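Local coordinates for C2 toxin component I (Clostridium botulinum, PDB 2J3X), which is the enzymatic component of the binary C2 toxin, an ADP-ribosyltransferase that, as in its family, probably transfers ADP-ribose from NAD to actin, at residues K258-N266 and I341-T349. The protein carries 2 engineered substitutions. Sequence-based numbering, arbitrary orientation. Where two conformers were deposited one is given.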
loop_
_atom_site.group_PDB
_atom_site.type_symbol
_atom_site.label_atom_id
_atom_site.label_comp_id
_atom_site.label_asym_id
_atom_site.label_seq_id
_atom_site.Cartn_x
_atom_site.Cartn_y
_atom_site.Cartn_z
ATOM N N LYS A 258 14.690 -26.319 6.422
ATOM C CA LYS A 258 14.671 -26.303 7.889
ATOM C C LYS A 258 16.092 -26.198 8.466
ATOM O O LYS A 258 16.386 -25.344 9.300
ATOM C CB LYS A 258 13.867 -27.509 8.425
ATOM C CG LYS A 258 12.343 -27.385 8.133
ATOM C CD LYS A 258 11.501 -28.458 8.838
ATOM C CE LYS A 258 10.004 -28.195 8.598
ATOM N NZ LYS A 258 9.104 -28.690 9.703
ATOM N N ALA A 259 16.993 -27.040 7.970
ATOM C CA ALA A 259 18.344 -27.078 8.473
ATOM C C ALA A 259 19.066 -25.758 8.224
ATOM O O ALA A 259 19.768 -25.238 9.085
ATOM C CB ALA A 259 19.104 -28.212 7.819
ATOM N N ILE A 260 18.862 -25.211 7.016
ATOM C CA ILE A 260 19.597 -24.027 6.609
ATOM C C ILE A 260 19.069 -22.792 7.372
ATOM O O ILE A 260 19.848 -21.965 7.828
ATOM C CB ILE A 260 19.510 -23.855 5.063
ATOM C CG1 ILE A 260 20.588 -24.738 4.391
ATOM C CG2 ILE A 260 19.748 -22.399 4.678
ATOM C CD1 ILE A 260 20.509 -24.774 2.849
ATOM N N ASN A 261 17.752 -22.687 7.481
ATOM C CA ASN A 261 17.072 -21.600 8.216
ATOM C C ASN A 261 17.540 -21.629 9.690
ATOM O O ASN A 261 17.937 -20.596 10.232
ATOM C CB ASN A 261 15.534 -21.779 8.176
ATOM C CG ASN A 261 14.921 -21.405 6.825
ATOM O OD1 ASN A 261 15.580 -20.781 5.981
ATOM N ND2 ASN A 261 13.643 -21.789 6.624
ATOM N N SER A 262 17.522 -22.820 10.304
ATOM C CA SER A 262 17.928 -22.936 11.745
ATOM C C SER A 262 19.359 -22.502 11.954
ATOM O O SER A 262 19.648 -21.701 12.856
ATOM C CB SER A 262 17.693 -24.330 12.304
ATOM O OG SER A 262 16.293 -24.575 12.318
ATOM N N TYR A 263 20.247 -22.999 11.100
ATOM C CA TYR A 263 21.650 -22.683 11.137
ATOM C C TYR A 263 21.871 -21.192 11.061
ATOM O O TYR A 263 22.544 -20.593 11.910
ATOM C CB TYR A 263 22.362 -23.401 9.989
ATOM C CG TYR A 263 23.866 -23.248 9.885
ATOM C CD1 TYR A 263 24.729 -23.845 10.841
ATOM C CD2 TYR A 263 24.445 -22.558 8.810
ATOM C CE1 TYR A 263 26.100 -23.720 10.737
ATOM C CE2 TYR A 263 25.838 -22.449 8.683
ATOM C CZ TYR A 263 26.662 -23.047 9.673
ATOM O OH TYR A 263 28.033 -22.965 9.565
ATOM N N LEU A 264 21.272 -20.570 10.051
ATOM C CA LEU A 264 21.412 -19.125 9.882
ATOM C C LEU A 264 20.795 -18.336 11.039
ATOM O O LEU A 264 21.380 -17.356 11.483
ATOM C CB LEU A 264 20.866 -18.667 8.500
ATOM C CG LEU A 264 21.852 -19.006 7.360
ATOM C CD1 LEU A 264 21.126 -18.804 5.975
ATOM C CD2 LEU A 264 23.197 -18.217 7.382
ATOM N N ARG A 265 19.640 -18.771 11.520
ATOM C CA ARG A 265 18.968 -18.077 12.620
ATOM C C ARG A 265 19.749 -18.227 13.931
ATOM O O ARG A 265 19.578 -17.431 14.866
ATOM C CB ARG A 265 17.533 -18.587 12.760
ATOM C CG ARG A 265 16.596 -17.971 11.699
ATOM C CD ARG A 265 15.346 -18.823 11.482
ATOM N NE ARG A 265 14.579 -18.434 10.281
ATOM C CZ ARG A 265 13.488 -19.062 9.852
ATOM N NH1 ARG A 265 13.015 -20.110 10.526
ATOM N NH2 ARG A 265 12.853 -18.649 8.749
ATOM N N ASN A 266 20.610 -19.246 13.982
ATOM C CA ASN A 266 21.461 -19.478 15.151
ATOM C C ASN A 266 22.890 -18.980 14.937
ATOM O O ASN A 266 23.814 -19.510 15.540
ATOM C CB ASN A 266 21.501 -20.974 15.528
ATOM C CG ASN A 266 20.136 -21.533 15.941
ATOM O OD1 ASN A 266 19.366 -20.907 16.682
ATOM N ND2 ASN A 266 19.850 -22.746 15.483
ATOM N N ILE A 341 13.553 -4.551 10.649
ATOM C CA ILE A 341 13.126 -5.947 10.717
ATOM C C ILE A 341 14.217 -6.753 10.042
ATOM O O ILE A 341 14.611 -6.483 8.923
ATOM C CB ILE A 341 11.755 -6.190 9.990
ATOM C CG1 ILE A 341 10.650 -5.351 10.637
ATOM C CG2 ILE A 341 11.357 -7.674 9.993
ATOM C CD1 ILE A 341 10.340 -5.780 12.097
ATOM N N GLU A 342 14.763 -7.726 10.762
ATOM C CA GLU A 342 15.854 -8.529 10.208
ATOM C C GLU A 342 15.353 -9.871 9.679
ATOM O O GLU A 342 14.282 -10.366 10.079
ATOM C CB GLU A 342 16.919 -8.792 11.274
ATOM C CG GLU A 342 17.850 -7.640 11.630
ATOM C CD GLU A 342 18.904 -8.046 12.694
ATOM O OE1 GLU A 342 18.963 -9.235 13.078
ATOM O OE2 GLU A 342 19.671 -7.178 13.159
ATOM N N ASN A 343 16.121 -10.467 8.772
ATOM C CA ASN A 343 15.827 -11.837 8.315
ATOM C C ASN A 343 17.168 -12.521 8.227
ATOM O O ASN A 343 17.880 -12.326 7.263
ATOM C CB ASN A 343 15.175 -11.834 6.913
ATOM C CG ASN A 343 13.771 -11.324 6.922
ATOM O OD1 ASN A 343 12.824 -12.089 7.129
ATOM N ND2 ASN A 343 13.602 -10.011 6.670
ATOM N N LEU A 344 17.547 -13.307 9.248
ATOM C CA LEU A 344 18.884 -13.912 9.228
ATOM C C LEU A 344 19.063 -14.973 8.146
ATOM O O LEU A 344 20.110 -15.051 7.552
ATOM C CB LEU A 344 19.216 -14.500 10.619
ATOM C CG LEU A 344 19.547 -13.445 11.687
ATOM C CD1 LEU A 344 19.904 -14.158 13.021
ATOM C CD2 LEU A 344 20.684 -12.588 11.211
ATOM N N SER A 345 18.017 -15.726 7.865
ATOM C CA SER A 345 18.020 -16.679 6.788
ATOM C C SER A 345 17.452 -16.045 5.489
ATOM O O SER A 345 17.008 -14.887 5.480
ATOM C CB SER A 345 17.158 -17.893 7.131
ATOM O OG SER A 345 17.462 -18.970 6.245
ATOM N N PHE A 346 17.447 -16.844 4.433
ATOM C CA PHE A 346 16.664 -16.510 3.208
ATOM C C PHE A 346 15.198 -16.367 3.605
ATOM O O PHE A 346 14.740 -17.040 4.550
ATOM C CB PHE A 346 16.827 -17.633 2.183
ATOM C CG PHE A 346 18.256 -17.909 1.855
ATOM C CD1 PHE A 346 18.939 -17.126 0.929
ATOM C CD2 PHE A 346 18.962 -18.943 2.539
ATOM C CE1 PHE A 346 20.306 -17.353 0.673
ATOM C CE2 PHE A 346 20.301 -19.189 2.284
ATOM C CZ PHE A 346 20.985 -18.419 1.328
ATOM N N SER A 347 14.440 -15.541 2.896
ATOM C CA SER A 347 13.041 -15.398 3.287
ATOM C C SER A 347 12.132 -15.376 2.079
ATOM O O SER A 347 12.498 -14.795 1.042
ATOM C CB SER A 347 12.808 -14.184 4.196
ATOM O OG SER A 347 13.148 -12.959 3.571
ATOM N N SER A 348 10.992 -16.061 2.206
ATOM C CA SER A 348 10.022 -16.144 1.123
ATOM C C SER A 348 9.022 -14.985 1.176
ATOM O O SER A 348 8.530 -14.559 2.245
ATOM C CB SER A 348 9.262 -17.473 1.168
ATOM O OG SER A 348 8.512 -17.458 2.325
ATOM N N THR A 349 8.702 -14.492 -0.024
ATOM C CA THR A 349 7.654 -13.481 -0.209
ATOM C C THR A 349 6.869 -13.979 -1.394
ATOM O O THR A 349 7.301 -14.916 -2.076
ATOM C CB THR A 349 8.266 -12.075 -0.588
ATOM O OG1 THR A 349 8.848 -12.155 -1.910
ATOM C CG2 THR A 349 9.329 -11.626 0.423
HETATM O O HOH W 1 13.016 -16.851 6.656
HETATM O O HOH W 2 15.338 -15.595 9.163
#
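Ser345 donates its hydroxyl to the side-chain carbonyl of Asn261, OG lying 2.6 Å from OD1, in the one direct hydrogen bond between residues 258-266 and 341-349. The donor is tilted 24° from the carbonyl plane, and the C=O...OG angle is 131°. With OG anti to the backbone N (chi1 -164°), the hydroxyl turns onto the helix; Tyr252 also bonds to OD1, which thus has two hydroxyl partners. Water carries the other polar links. CB of Asn261 lies over the centre of the guanidinium of the extended Arg265 side chain, 3.7 Å from its plane, and two waters lie at the guanidinium edge: one joins NH2 to the carbonyl O of Phe346, the other joins NE to the backbone N of Ser345. In the C-terminal ADP-ribosyltransferase domain, these contacts join a helix to the strand carrying the Ser-Thr-Ser motif of this family, which begins at Ser348 here. Among apolar contacts, CD1 of Leu264 meets Phe346 CE2 at 3.8 Å, approaching the ring obliquely, while CG2 of Ile260 reaches the ring edge. Leu344 packs against carbonyl oxygens at the helix end, its CB 3.7 Å from Leu264 O and its CD1 3.8 Å from Arg265 O.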